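Local atomic coordinates of acyl-coenzyme A oxidase acox-1.1 (Caenorhabditis elegans, PDB entry 5K3H), a protein that catalyses the first step of peroxisomal beta-oxidation, using FAD and oxygen to desaturate acyl-CoA to (2E)-enoyl-CoA with release of hydrogen peroxide. Residues 312-317 against 610-615; 333-338 against 343-348; 118-123 against 138-143; 191-196 against 220-225; 478-483 against 492-497. One frame throughout, in Å; residues are numbered along the deposited sequence.

Contact 1 (312-317 against 610-615); sequences IATRYS and NAVSLL
Thr314 and Val612 mark the place where two helical segments, 312-317 and 610-615, pass roughly antiparallel at 143°, with 9.8 Å between their axes. Thr314 carries the contact from its side. Its CG2 lies anti to the backbone N and reaches out to Val612, where it meets CG2 at 3.9 Å. These two side chains slide past each other in opposite directions. Leu615 comes in at about a right angle. Its CD1 lies 3.3 Å from Thr314 OG1 and also touches Thr314 CB. The hydroxyl is not left to this apolar neighbour, because OG1 bonds back to the Leu310 carbonyl of its own helix. Ala611 CB adds a looser touch at 4.5 Å from Thr314 CG2. Polar links flank the apolar centre. Arg315 forms a salt bridge with Asp616, and the Leu615 carbonyl accepts from the Asn311 amide. Leu344 covers Thr314, while Leu16, Glu19 and Arg20 of helix 14-21 lie against Val612. All the touching residues are buried. This is helix-on-helix packing in the all-helical C-terminal half of an acyl-CoA oxidase. Here it joins helix 300-319 of the C-alpha1 region to helix 590-616 of the last helical region.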
# COMPACT_ATOMS: atom_id res chain seq x y z
N ILE B 312 -14.97 -7.83 -0.88
CA ILE B 312 -14.82 -7.45 -2.28
C ILE B 312 -13.98 -8.48 -3.03
O ILE B 312 -14.40 -9.02 -4.07
CB ILE B 312 -14.21 -6.04 -2.39
CG1 ILE B 312 -15.19 -5.01 -1.80
CG2 ILE B 312 -13.79 -5.75 -3.84
CD1 ILE B 312 -14.52 -3.74 -1.33
N ALA B 313 -12.80 -8.79 -2.49
CA ALA B 313 -11.89 -9.68 -3.20
C ALA B 313 -12.40 -11.11 -3.25
O ALA B 313 -12.13 -11.82 -4.22
CB ALA B 313 -10.51 -9.62 -2.55
N THR B 314 -13.10 -11.58 -2.21
CA THR B 314 -13.53 -12.97 -2.20
C THR B 314 -14.79 -13.18 -3.05
O THR B 314 -14.90 -14.18 -3.77
CB THR B 314 -13.76 -13.46 -0.76
OG1 THR B 314 -12.61 -13.13 0.06
CG2 THR B 314 -14.01 -14.97 -0.73
N ARG B 315 -15.73 -12.23 -3.02
CA ARG B 315 -16.85 -12.28 -3.96
C ARG B 315 -16.36 -12.26 -5.42
O ARG B 315 -16.77 -13.09 -6.23
CB ARG B 315 -17.81 -11.11 -3.69
CG ARG B 315 -18.68 -11.33 -2.47
CD ARG B 315 -19.36 -10.05 -2.05
NE ARG B 315 -20.27 -10.29 -0.93
CZ ARG B 315 -21.04 -9.36 -0.38
NH1 ARG B 315 -21.03 -8.12 -0.83
NH2 ARG B 315 -21.83 -9.69 0.62
N TYR B 316 -15.47 -11.32 -5.75
CA TYR B 316 -14.91 -11.24 -7.10
C TYR B 316 -14.17 -12.52 -7.48
O TYR B 316 -14.26 -12.97 -8.63
CB TYR B 316 -13.99 -10.02 -7.22
CG TYR B 316 -13.36 -9.88 -8.59
CD1 TYR B 316 -14.11 -9.50 -9.69
CD2 TYR B 316 -12.02 -10.14 -8.77
CE1 TYR B 316 -13.53 -9.40 -10.95
CE2 TYR B 316 -11.43 -10.03 -10.01
CZ TYR B 316 -12.18 -9.66 -11.10
OH TYR B 316 -11.58 -9.55 -12.34
N SER B 317 -13.46 -13.14 -6.53
CA SER B 317 -12.77 -14.40 -6.83
C SER B 317 -13.76 -15.52 -7.13
O SER B 317 -13.42 -16.45 -7.88
CB SER B 317 -11.89 -14.83 -5.66
OG SER B 317 -10.81 -13.94 -5.42
N ASN B 610 -16.95 -22.17 3.30
CA ASN B 610 -17.52 -21.22 4.24
C ASN B 610 -16.97 -19.82 4.03
O ASN B 610 -17.39 -18.90 4.75
CB ASN B 610 -17.25 -21.66 5.68
CG ASN B 610 -18.31 -22.59 6.21
OD1 ASN B 610 -19.50 -22.48 5.84
ND2 ASN B 610 -17.91 -23.52 7.06
N ALA B 611 -16.03 -19.65 3.09
CA ALA B 611 -15.29 -18.39 3.03
C ALA B 611 -16.20 -17.21 2.67
O ALA B 611 -16.16 -16.17 3.33
CB ALA B 611 -14.12 -18.50 2.05
N VAL B 612 -17.01 -17.35 1.61
CA VAL B 612 -17.94 -16.28 1.24
C VAL B 612 -18.96 -16.04 2.36
O VAL B 612 -19.31 -14.90 2.66
CB VAL B 612 -18.62 -16.59 -0.12
CG1 VAL B 612 -19.76 -15.62 -0.38
CG2 VAL B 612 -17.60 -16.49 -1.26
N SER B 613 -19.43 -17.12 3.02
CA SER B 613 -20.43 -16.94 4.07
C SER B 613 -19.83 -16.26 5.30
O SER B 613 -20.48 -15.42 5.92
CB SER B 613 -21.05 -18.28 4.42
OG SER B 613 -21.71 -18.83 3.28
N LEU B 614 -18.57 -16.57 5.62
CA LEU B 614 -17.89 -15.90 6.73
C LEU B 614 -17.80 -14.40 6.52
O LEU B 614 -17.84 -13.64 7.49
CB LEU B 614 -16.48 -16.47 6.92
CG LEU B 614 -16.38 -17.86 7.55
CD1 LEU B 614 -15.03 -18.43 7.30
CD2 LEU B 614 -16.71 -17.80 9.06
N LEU B 615 -17.69 -13.96 5.27
CA LEU B 615 -17.64 -12.54 4.99
C LEU B 615 -19.03 -11.94 4.84
O LEU B 615 -19.24 -10.80 5.26
CB LEU B 615 -16.81 -12.29 3.73
CG LEU B 615 -15.34 -12.67 3.90
CD1 LEU B 615 -14.71 -12.85 2.53
CD2 LEU B 615 -14.58 -11.63 4.75

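Contact 2 (333-338 against 343-348)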
# COMPACT_ATOMS: atom_id res chain seq x y z
N LYS B 333 -12.97 -20.72 -11.39
CA LYS B 333 -13.00 -19.53 -10.54
C LYS B 333 -11.61 -19.34 -9.94
O LYS B 333 -11.00 -20.30 -9.47
CB LYS B 333 -14.00 -19.73 -9.41
CG LYS B 333 -15.43 -19.97 -9.84
CD LYS B 333 -16.25 -20.36 -8.64
CE LYS B 333 -17.68 -20.68 -9.02
NZ LYS B 333 -18.51 -21.00 -7.82
N VAL B 334 -11.12 -18.09 -9.90
CA VAL B 334 -9.79 -17.93 -9.32
C VAL B 334 -9.79 -18.31 -7.84
O VAL B 334 -8.74 -18.67 -7.31
CB VAL B 334 -9.24 -16.52 -9.54
CG1 VAL B 334 -9.15 -16.25 -11.02
CG2 VAL B 334 -10.08 -15.47 -8.85
N LEU B 335 -10.96 -18.34 -7.19
CA LEU B 335 -11.07 -18.86 -5.83
C LEU B 335 -10.59 -20.31 -5.74
O LEU B 335 -10.28 -20.78 -4.65
CB LEU B 335 -12.52 -18.78 -5.33
CG LEU B 335 -12.90 -18.95 -3.84
CD1 LEU B 335 -12.18 -18.01 -2.92
CD2 LEU B 335 -14.44 -18.86 -3.62
N GLU B 336 -10.48 -21.00 -6.87
CA GLU B 336 -10.05 -22.40 -6.91
C GLU B 336 -8.56 -22.55 -6.60
O GLU B 336 -8.15 -23.62 -6.12
CB GLU B 336 -10.34 -22.97 -8.31
CG GLU B 336 -10.91 -24.36 -8.35
CD GLU B 336 -12.20 -24.48 -7.58
OE1 GLU B 336 -13.23 -23.93 -8.03
OE2 GLU B 336 -12.15 -25.10 -6.49
N TYR B 337 -7.75 -21.51 -6.83
CA TYR B 337 -6.30 -21.62 -6.74
C TYR B 337 -5.82 -21.54 -5.30
O TYR B 337 -6.22 -20.64 -4.55
CB TYR B 337 -5.64 -20.50 -7.55
CG TYR B 337 -5.88 -20.58 -9.04
CD1 TYR B 337 -5.47 -21.70 -9.77
CD2 TYR B 337 -6.53 -19.55 -9.73
CE1 TYR B 337 -5.68 -21.81 -11.14
CE2 TYR B 337 -6.76 -19.65 -11.12
CZ TYR B 337 -6.32 -20.79 -11.80
OH TYR B 337 -6.53 -20.91 -13.15
N GLN B 338 -4.92 -22.47 -4.92
CA GLN B 338 -4.34 -22.42 -3.58
C GLN B 338 -3.68 -21.08 -3.33
O GLN B 338 -3.74 -20.52 -2.23
CB GLN B 338 -3.32 -23.54 -3.42
CG GLN B 338 -2.77 -23.64 -2.00
CD GLN B 338 -1.63 -24.61 -1.90
OE1 GLN B 338 -0.55 -24.38 -2.43
NE2 GLN B 338 -1.87 -25.74 -1.24
N ARG B 343 -3.80 -16.05 -0.14
CA ARG B 343 -3.68 -14.60 0.02
C ARG B 343 -4.98 -13.94 0.49
O ARG B 343 -5.00 -12.72 0.68
CB ARG B 343 -3.21 -13.98 -1.31
CG ARG B 343 -4.33 -13.71 -2.30
CD ARG B 343 -3.80 -13.49 -3.70
NE ARG B 343 -2.71 -12.54 -3.72
CZ ARG B 343 -2.13 -12.08 -4.83
NH1 ARG B 343 -2.56 -12.49 -6.02
NH2 ARG B 343 -1.12 -11.20 -4.73
N LEU B 344 -6.04 -14.72 0.71
CA LEU B 344 -7.31 -14.20 1.21
C LEU B 344 -7.70 -14.78 2.56
O LEU B 344 -7.99 -14.02 3.49
CB LEU B 344 -8.44 -14.49 0.19
CG LEU B 344 -8.52 -13.82 -1.20
CD1 LEU B 344 -9.65 -14.45 -1.95
CD2 LEU B 344 -8.70 -12.29 -1.14
N PHE B 345 -7.74 -16.12 2.69
CA PHE B 345 -8.38 -16.76 3.84
C PHE B 345 -7.65 -16.48 5.15
O PHE B 345 -8.30 -16.34 6.19
CB PHE B 345 -8.53 -18.27 3.66
CG PHE B 345 -9.39 -18.68 2.48
CD1 PHE B 345 -10.17 -17.75 1.81
CD2 PHE B 345 -9.32 -19.99 1.99
CE1 PHE B 345 -10.92 -18.14 0.70
CE2 PHE B 345 -10.05 -20.37 0.91
CZ PHE B 345 -10.85 -19.45 0.25
N PRO B 346 -6.31 -16.41 5.18
CA PRO B 346 -5.66 -16.06 6.44
C PRO B 346 -6.05 -14.69 6.96
O PRO B 346 -5.93 -14.44 8.16
CB PRO B 346 -4.16 -16.16 6.11
CG PRO B 346 -4.07 -17.12 4.98
CD PRO B 346 -5.30 -16.79 4.16
N PHE B 347 -6.49 -13.78 6.09
CA PHE B 347 -6.89 -12.44 6.48
C PHE B 347 -8.36 -12.38 6.86
O PHE B 347 -8.76 -11.47 7.60
CB PHE B 347 -6.58 -11.47 5.36
CG PHE B 347 -5.11 -11.44 5.02
CD1 PHE B 347 -4.21 -10.81 5.86
CD2 PHE B 347 -4.63 -12.10 3.90
CE1 PHE B 347 -2.87 -10.82 5.57
CE2 PHE B 347 -3.26 -12.11 3.61
CZ PHE B 347 -2.39 -11.47 4.44
N ILE B 348 -9.17 -13.32 6.38
CA ILE B 348 -10.49 -13.47 6.99
C ILE B 348 -10.32 -13.82 8.45
O ILE B 348 -10.94 -13.20 9.33
CB ILE B 348 -11.31 -14.54 6.25
CG1 ILE B 348 -11.38 -14.20 4.76
CG2 ILE B 348 -12.70 -14.64 6.92
CD1 ILE B 348 -12.12 -15.24 3.87
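Leu335 points one methyl at the ring of Phe345. CD1 comes to the ring edge, near its plane, and sits 3.7 Å from Phe345 CZ and 3.8 Å from Phe345 CE1. The two side chains cross at about a right angle. The torsions explain the reach. The Leu335 CA-CB bond does not aim at the helix, but CG is anti to the backbone N (chi1 -166°), and this carries the branch across. Phe345 has CG beside its backbone N, which carries CZ out to the leucine, and its chi2 of -12° decides that CE1 is the ring atom next to it. Leu344 is a second, looser partner, with its CD1 4.5 Å from Leu335 CD1. The backbone of 333-338 makes a short 3-10 turn. Tyr337 then takes the N-cap position of the next helix. The Leu335 carbonyl accepts from Gln341 NE2, a further tie to that helix. Arg343 is one of the FAD-binding residues. Asn525 of the second subunit bonds to Glu336 O and Gln338 N. The contact folds the loop before helix 338-367 back onto that helix. Phe345 also rests on Leu604 and Ala611 of helix 590-616, and Leu344 packs against helices 300-319 and 382-408.

Contact 3 (118-123 against 138-143); sequences VMFIPA and IRALRR
Ala140 CB fits between two neighbours of the facing helix, Phe120 and Ile121. It lies 3.7 Å from Phe120 CE2 and 3.7 Å from Ile121 CG1. This is the tight part of the contact. The small methyl lets the backbones come close, with the CA atoms of Ile121 and Ala140 6.8 Å apart. Phe120 has CG anti to its backbone N (chi1 -175°). That places one side of its ring, CD2 and the nearer CE2, beside the alanine. The approach to the ring is oblique. Phe120 and Ala140 are both buried. The looser side is formed by Ile121 and Leu141. Ile121 CD1 reaches Leu141 CD2 at 3.9 Å as the two side chains pass at a slant. Leu141 is exposed, and Ile121 is partly so. The second helix ends here in a Schellman motif, with positive phi at Arg143 and its N bonded to Ala140 O at 2.9 Å. Ala140 O also accepts from His116 NE2, a polar tie to the first helix. The contact thus pairs helices 114-127 and 130-141, which follow each other in the N-terminal region. Beneath them lies beta structure: Phe120 packs on Tyr199 and Val201 of strand 199-208, and Met119 and Ala123 lie against Tyr149 of strand 147-150.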
# COMPACT_ATOMS: atom_id res chain seq x y z
N VAL B 118 -15.44 12.08 17.66
CA VAL B 118 -14.36 11.16 18.00
C VAL B 118 -13.48 11.74 19.11
O VAL B 118 -13.09 11.02 20.04
CB VAL B 118 -13.53 10.81 16.75
CG1 VAL B 118 -12.31 10.04 17.13
CG2 VAL B 118 -14.34 10.00 15.75
N MET B 119 -13.17 13.03 19.04
CA MET B 119 -12.24 13.63 19.98
C MET B 119 -12.82 14.81 20.74
O MET B 119 -12.59 14.94 21.94
CB MET B 119 -10.97 14.11 19.25
CG MET B 119 -10.02 13.01 18.76
SD MET B 119 -9.43 11.90 20.04
CE MET B 119 -8.93 13.04 21.32
N PHE B 120 -13.55 15.70 20.07
CA PHE B 120 -13.99 16.93 20.72
C PHE B 120 -14.86 16.63 21.93
O PHE B 120 -14.52 16.98 23.07
CB PHE B 120 -14.76 17.79 19.71
CG PHE B 120 -15.16 19.14 20.21
CD1 PHE B 120 -14.22 20.03 20.70
CD2 PHE B 120 -16.48 19.57 20.12
CE1 PHE B 120 -14.59 21.31 21.13
CE2 PHE B 120 -16.86 20.84 20.54
CZ PHE B 120 -15.92 21.71 21.04
N ILE B 121 -15.98 15.93 21.71
CA ILE B 121 -16.89 15.61 22.81
C ILE B 121 -16.20 14.72 23.83
O ILE B 121 -16.31 15.00 25.05
CB ILE B 121 -18.20 15.06 22.27
CG1 ILE B 121 -19.06 16.20 21.75
CG2 ILE B 121 -18.93 14.24 23.31
CD1 ILE B 121 -20.14 15.78 20.77
N PRO B 122 -15.45 13.67 23.44
CA PRO B 122 -14.72 12.91 24.48
C PRO B 122 -13.78 13.76 25.32
O PRO B 122 -13.69 13.55 26.54
CB PRO B 122 -13.97 11.84 23.66
CG PRO B 122 -14.90 11.58 22.52
CD PRO B 122 -15.46 12.95 22.16
N ALA B 123 -13.10 14.74 24.72
CA ALA B 123 -12.24 15.61 25.51
C ALA B 123 -13.05 16.44 26.51
O ALA B 123 -12.63 16.64 27.65
CB ALA B 123 -11.40 16.48 24.58
N ILE B 138 -22.97 20.60 26.17
CA ILE B 138 -24.36 20.61 25.73
C ILE B 138 -24.48 21.17 24.31
O ILE B 138 -25.17 20.60 23.46
CB ILE B 138 -25.24 21.41 26.71
CG1 ILE B 138 -25.23 20.79 28.11
CG2 ILE B 138 -26.66 21.54 26.17
CD1 ILE B 138 -25.62 19.32 28.17
N ARG B 139 -23.82 22.29 24.04
CA ARG B 139 -23.87 22.85 22.70
C ARG B 139 -23.26 21.88 21.69
O ARG B 139 -23.80 21.70 20.58
CB ARG B 139 -23.13 24.18 22.66
CG ARG B 139 -23.73 25.28 23.51
CD ARG B 139 -23.11 26.63 23.13
NE ARG B 139 -23.56 27.16 21.84
CZ ARG B 139 -22.87 28.05 21.13
NH1 ARG B 139 -21.70 28.49 21.58
NH2 ARG B 139 -23.35 28.49 19.98
N ALA B 140 -22.17 21.21 22.07
CA ALA B 140 -21.54 20.25 21.16
C ALA B 140 -22.49 19.09 20.88
O ALA B 140 -22.69 18.71 19.73
CB ALA B 140 -20.21 19.76 21.74
N LEU B 141 -23.10 18.54 21.94
CA LEU B 141 -24.05 17.43 21.74
C LEU B 141 -25.24 17.87 20.90
O LEU B 141 -25.76 17.09 20.09
CB LEU B 141 -24.51 16.87 23.08
CG LEU B 141 -23.47 16.01 23.81
CD1 LEU B 141 -23.92 15.67 25.24
CD2 LEU B 141 -23.19 14.73 23.03
N ARG B 142 -25.67 19.11 21.04
CA ARG B 142 -26.77 19.63 20.23
C ARG B 142 -26.31 20.08 18.85
O ARG B 142 -27.14 20.54 18.06
CB ARG B 142 -27.44 20.80 20.94
CG ARG B 142 -28.24 20.41 22.18
CD ARG B 142 -28.73 21.66 22.87
NE ARG B 142 -29.40 22.51 21.87
CZ ARG B 142 -30.64 22.32 21.43
NH1 ARG B 142 -31.37 21.32 21.90
NH2 ARG B 142 -31.13 23.14 20.51
N ARG B 143 -25.01 19.98 18.56
CA ARG B 143 -24.44 20.35 17.27
C ARG B 143 -24.66 21.84 16.98
O ARG B 143 -24.83 22.23 15.82
CB ARG B 143 -24.99 19.48 16.13
CG ARG B 143 -24.77 17.97 16.37
CD ARG B 143 -25.21 17.07 15.20
NE ARG B 143 -24.45 15.81 15.17
CZ ARG B 143 -24.85 14.67 14.59
NH1 ARG B 143 -26.03 14.61 13.99
NH2 ARG B 143 -24.09 13.58 14.61

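Contact 4 (191-196 against 220-225); sequences GNLGKS and VPLRDE
Arg223 NH2 gives a hydrogen bond to Gly194 O at 3.0 Å, with a bent N-H...O angle of 135°. Arg223 NH2 also donates to a water 3.1 Å away. This water also accepts from Lys195 NZ, and so stands between two like charges, NZ and Arg223 NH2, that lie 4.3 Å apart. It probably eases their repulsion. Lys195 NZ has a further partner, the Thr652 carbonyl of the second subunit. A second water joins Arg223 NE, at 3.2 Å, to Leu193 O, at 2.5 Å. The guanidinium is thus held at its edge by Gly194 O, while Lys195 O lies over one face. The arginine chain is extended from CG to NE, which carries the charged group across to the loop. A leucine here would probably leave the Gly194 carbonyl without this donor and both waters without their arginine partner. Apolar contact completes the join. Leu193 CD1 meets Leu222 CD1 at 3.6 Å, and the side chains cross at about a right angle. The contact ties the loop between strands 187-188 and 199-208 to the end of strand 211-221. Leu253 of strand 251-255 and Ile236 of strand 234-238 both pack against Leu193 and Leu222, and Leu222 also touches Ala200 of strand 199-208.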
# COMPACT_ATOMS: atom_id res chain seq x y z
N GLY B 191 -8.11 16.88 12.45
CA GLY B 191 -9.16 16.70 11.46
C GLY B 191 -10.25 17.73 11.63
O GLY B 191 -10.53 18.19 12.75
N ASN B 192 -10.82 18.17 10.51
CA ASN B 192 -11.93 19.12 10.45
C ASN B 192 -11.59 20.47 11.07
O ASN B 192 -12.50 21.26 11.37
CB ASN B 192 -13.18 18.53 11.10
CG ASN B 192 -13.59 17.24 10.44
OD1 ASN B 192 -13.76 16.22 11.10
ND2 ASN B 192 -13.72 17.28 9.12
N LEU B 193 -10.30 20.73 11.30
CA LEU B 193 -9.82 21.98 11.88
C LEU B 193 -9.68 23.08 10.84
O LEU B 193 -9.77 24.27 11.19
CB LEU B 193 -8.47 21.75 12.57
CG LEU B 193 -7.75 23.00 13.10
CD1 LEU B 193 -8.60 23.73 14.15
CD2 LEU B 193 -6.36 22.67 13.68
N GLY B 194 -9.44 22.73 9.58
CA GLY B 194 -9.04 23.73 8.61
C GLY B 194 -10.17 24.65 8.20
O GLY B 194 -9.97 25.86 8.02
N LYS B 195 -11.36 24.09 8.01
CA LYS B 195 -12.48 24.82 7.41
C LYS B 195 -13.81 24.67 8.14
O LYS B 195 -14.61 25.62 8.14
CB LYS B 195 -12.65 24.35 5.96
CG LYS B 195 -11.50 24.73 5.07
CD LYS B 195 -11.40 26.26 5.04
CE LYS B 195 -10.12 26.74 4.40
NZ LYS B 195 -10.06 28.24 4.29
N SER B 196 -14.04 23.53 8.80
CA SER B 196 -15.36 23.18 9.34
C SER B 196 -15.55 23.65 10.77
O SER B 196 -16.63 24.15 11.12
CB SER B 196 -15.57 21.66 9.31
OG SER B 196 -15.50 21.12 8.00
N VAL B 220 -11.10 26.80 22.95
CA VAL B 220 -10.64 27.92 22.14
C VAL B 220 -11.64 28.22 21.03
O VAL B 220 -11.89 27.36 20.18
CB VAL B 220 -9.25 27.67 21.54
CG1 VAL B 220 -8.78 28.91 20.77
CG2 VAL B 220 -8.25 27.32 22.62
N PRO B 221 -12.27 29.40 21.01
CA PRO B 221 -13.04 29.80 19.83
C PRO B 221 -12.11 30.17 18.69
O PRO B 221 -11.12 30.89 18.89
CB PRO B 221 -13.84 31.02 20.30
CG PRO B 221 -13.15 31.51 21.49
CD PRO B 221 -12.39 30.37 22.12
N LEU B 222 -12.45 29.69 17.50
CA LEU B 222 -11.62 29.86 16.31
C LEU B 222 -12.22 30.80 15.29
O LEU B 222 -11.48 31.56 14.66
CB LEU B 222 -11.40 28.50 15.63
CG LEU B 222 -10.91 27.37 16.52
CD1 LEU B 222 -10.92 26.07 15.71
CD2 LEU B 222 -9.54 27.72 17.06
N ARG B 223 -13.53 30.73 15.07
CA ARG B 223 -14.23 31.51 14.07
C ARG B 223 -15.49 32.11 14.69
O ARG B 223 -16.06 31.57 15.64
CB ARG B 223 -14.62 30.66 12.85
CG ARG B 223 -13.44 30.13 12.06
CD ARG B 223 -13.90 29.06 11.07
NE ARG B 223 -12.80 28.54 10.25
CZ ARG B 223 -12.47 29.00 9.05
NH1 ARG B 223 -13.16 30.00 8.50
NH2 ARG B 223 -11.45 28.46 8.39
N ASP B 224 -15.88 33.26 14.16
CA ASP B 224 -17.11 33.91 14.60
C ASP B 224 -18.32 33.03 14.33
O ASP B 224 -18.47 32.47 13.25
CB ASP B 224 -17.26 35.24 13.88
CG ASP B 224 -18.51 35.98 14.30
OD1 ASP B 224 -19.52 35.94 13.54
OD2 ASP B 224 -18.47 36.58 15.40
N GLU B 225 -19.20 32.91 15.34
CA GLU B 225 -20.33 32.00 15.23
C GLU B 225 -21.34 32.43 14.17
O GLU B 225 -22.08 31.58 13.66
CB GLU B 225 -21.04 31.85 16.58
CG GLU B 225 -20.19 31.24 17.69
CD GLU B 225 -21.02 30.58 18.79
OE1 GLU B 225 -22.22 30.35 18.59
OE2 GLU B 225 -20.47 30.27 19.88
O HOH W 1 -11.85 25.55 10.71
O HOH W 2 -9.47 29.61 6.35

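Contact 5 (478-483 against 492-497)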
# COMPACT_ATOMS: atom_id res chain seq x y z
N SER B 478 8.36 -27.77 21.49
CA SER B 478 6.94 -27.59 21.23
C SER B 478 6.30 -28.96 21.13
O SER B 478 6.94 -29.92 20.69
CB SER B 478 6.72 -26.80 19.93
OG SER B 478 5.33 -26.67 19.64
N LEU B 479 5.05 -29.07 21.57
CA LEU B 479 4.36 -30.36 21.52
C LEU B 479 3.35 -30.40 20.39
O LEU B 479 2.41 -31.20 20.41
CB LEU B 479 3.72 -30.67 22.88
CG LEU B 479 4.65 -30.87 24.10
CD1 LEU B 479 3.90 -31.10 25.41
CD2 LEU B 479 5.60 -32.03 23.88
N ILE B 480 3.54 -29.56 19.38
CA ILE B 480 2.68 -29.59 18.21
C ILE B 480 3.00 -30.86 17.43
O ILE B 480 4.16 -31.13 17.08
CB ILE B 480 2.90 -28.33 17.36
CG1 ILE B 480 2.30 -27.10 18.06
CG2 ILE B 480 2.34 -28.49 15.96
CD1 ILE B 480 2.65 -25.79 17.34
N ASP B 481 1.97 -31.66 17.16
CA ASP B 481 2.08 -32.92 16.42
C ASP B 481 2.86 -33.96 17.21
O ASP B 481 3.51 -34.84 16.63
CB ASP B 481 2.72 -32.72 15.03
CG ASP B 481 2.58 -33.97 14.14
OD1 ASP B 481 1.54 -34.65 14.26
OD2 ASP B 481 3.51 -34.29 13.33
N ARG B 482 2.86 -33.85 18.54
CA ARG B 482 3.54 -34.80 19.41
C ARG B 482 2.63 -35.29 20.50
O ARG B 482 3.00 -36.20 21.23
CB ARG B 482 4.78 -34.17 20.05
CG ARG B 482 5.71 -33.56 19.06
CD ARG B 482 6.99 -33.22 19.73
NE ARG B 482 7.94 -34.34 19.73
CZ ARG B 482 9.12 -34.30 20.35
NH1 ARG B 482 9.49 -33.22 21.02
NH2 ARG B 482 9.93 -35.36 20.30
N VAL B 483 1.45 -34.71 20.63
CA VAL B 483 0.61 -34.90 21.79
C VAL B 483 -0.82 -34.73 21.30
O VAL B 483 -1.10 -33.79 20.54
CB VAL B 483 1.01 -33.89 22.87
CG1 VAL B 483 -0.15 -32.93 23.21
CG2 VAL B 483 1.61 -34.60 24.08
N ILE B 492 -0.68 -22.12 21.39
CA ILE B 492 -0.61 -21.00 22.33
C ILE B 492 0.68 -21.09 23.15
O ILE B 492 1.43 -20.12 23.27
CB ILE B 492 -1.87 -20.96 23.21
CG1 ILE B 492 -3.08 -20.59 22.33
CG2 ILE B 492 -1.74 -19.92 24.28
CD1 ILE B 492 -4.42 -20.53 23.05
N LYS B 493 0.99 -22.28 23.67
CA LYS B 493 2.23 -22.43 24.44
C LYS B 493 3.47 -22.17 23.59
O LYS B 493 4.49 -21.72 24.12
CB LYS B 493 2.34 -23.83 25.07
CG LYS B 493 1.34 -24.07 26.17
CD LYS B 493 1.78 -25.26 27.00
CE LYS B 493 1.92 -26.52 26.14
NZ LYS B 493 2.91 -27.50 26.70
N THR B 494 3.41 -22.47 22.29
CA THR B 494 4.54 -22.21 21.40
C THR B 494 4.71 -20.71 21.14
O THR B 494 5.84 -20.21 21.16
CB THR B 494 4.34 -23.00 20.11
OG1 THR B 494 4.28 -24.40 20.43
CG2 THR B 494 5.47 -22.79 19.12
N PHE B 495 3.61 -19.98 20.92
CA PHE B 495 3.69 -18.52 20.82
C PHE B 495 4.17 -17.89 22.13
O PHE B 495 4.92 -16.90 22.12
CB PHE B 495 2.33 -17.91 20.45
CG PHE B 495 1.91 -18.18 19.03
CD1 PHE B 495 2.63 -17.67 17.97
CD2 PHE B 495 0.77 -18.90 18.76
CE1 PHE B 495 2.25 -17.88 16.69
CE2 PHE B 495 0.37 -19.14 17.46
CZ PHE B 495 1.10 -18.63 16.43
N GLN B 496 3.72 -18.42 23.26
CA GLN B 496 4.20 -17.90 24.54
C GLN B 496 5.71 -18.07 24.66
O GLN B 496 6.42 -17.14 25.06
CB GLN B 496 3.46 -18.58 25.69
CG GLN B 496 2.05 -18.06 25.87
CD GLN B 496 1.24 -18.79 26.95
OE1 GLN B 496 1.58 -19.88 27.37
NE2 GLN B 496 0.12 -18.18 27.36
N HIS B 497 6.22 -19.23 24.24
CA HIS B 497 7.65 -19.48 24.31
C HIS B 497 8.44 -18.49 23.45
O HIS B 497 9.41 -17.89 23.93
CB HIS B 497 7.96 -20.91 23.89
CG HIS B 497 9.43 -21.20 23.84
ND1 HIS B 497 10.16 -21.53 24.97
CD2 HIS B 497 10.32 -21.13 22.82
CE1 HIS B 497 11.43 -21.69 24.63
NE2 HIS B 497 11.55 -21.46 23.34
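Ser478 OG donates a hydrogen bond to Thr494 OG1 at 2.6 Å, the one such bond between these segments. Ser478 OG is anti to its backbone N (chi1 178°), which sets it facing the helix. A weak bond within the loop adds to it: Ile480 N donates to Ser478 OG at 3.4 Å. Thr494 OG1 in turn bonds to the Glu490 carbonyl one helical turn back. Van der Waals contact comes next. Ile480 crosses Thr494 at about a right angle, its CD1 methyl 3.8 Å from the hydroxyl oxygen Thr494 OG1. Leu575 of helix 557-577 packs on both side chains. The charged group stands at the margin. Lys493 NZ is 4.0 Å from Leu479 CD1, but its salt bridges are to Glu475 and Glu490. A valine in place of Thr494 would probably leave the Ser478 hydroxyl without this acceptor and free to turn. Phe587 lies against Ser478 and Thr494 from a nearby loop. The chemistry points to a chain of hydrogen bonds running one way, from Ile480 N (a weak link) to Ser478 OG, on to Thr494 OG1 and then to Glu490 O. It fastens the loop before helix 489-515 to that helix through buried hydroxyls, each one both giving and accepting a hydrogen bond.

Overall arrangement
From the N terminus, contact 3 closes first, a short loop that pairs helices 114-127 and 130-141. Contact 4 follows in series. It closes the chain around strands 199-208 and 211-221. The two are joined by a salt bridge from Arg139 to Glu225. Contact 1 then spans most of the remaining chain, from helix 300-319 to helix 590-616. Contacts 2 and 5 both lie within that span, one after the other, and each closes a local loop onto the helix that follows it. Contact 2 touches contact 1 directly. Contact 5 stands apart, with its centre about 31 Å from that of contact 1. Contacts 3 and 4 lie across the chain's centre from contacts 1, 2 and 5.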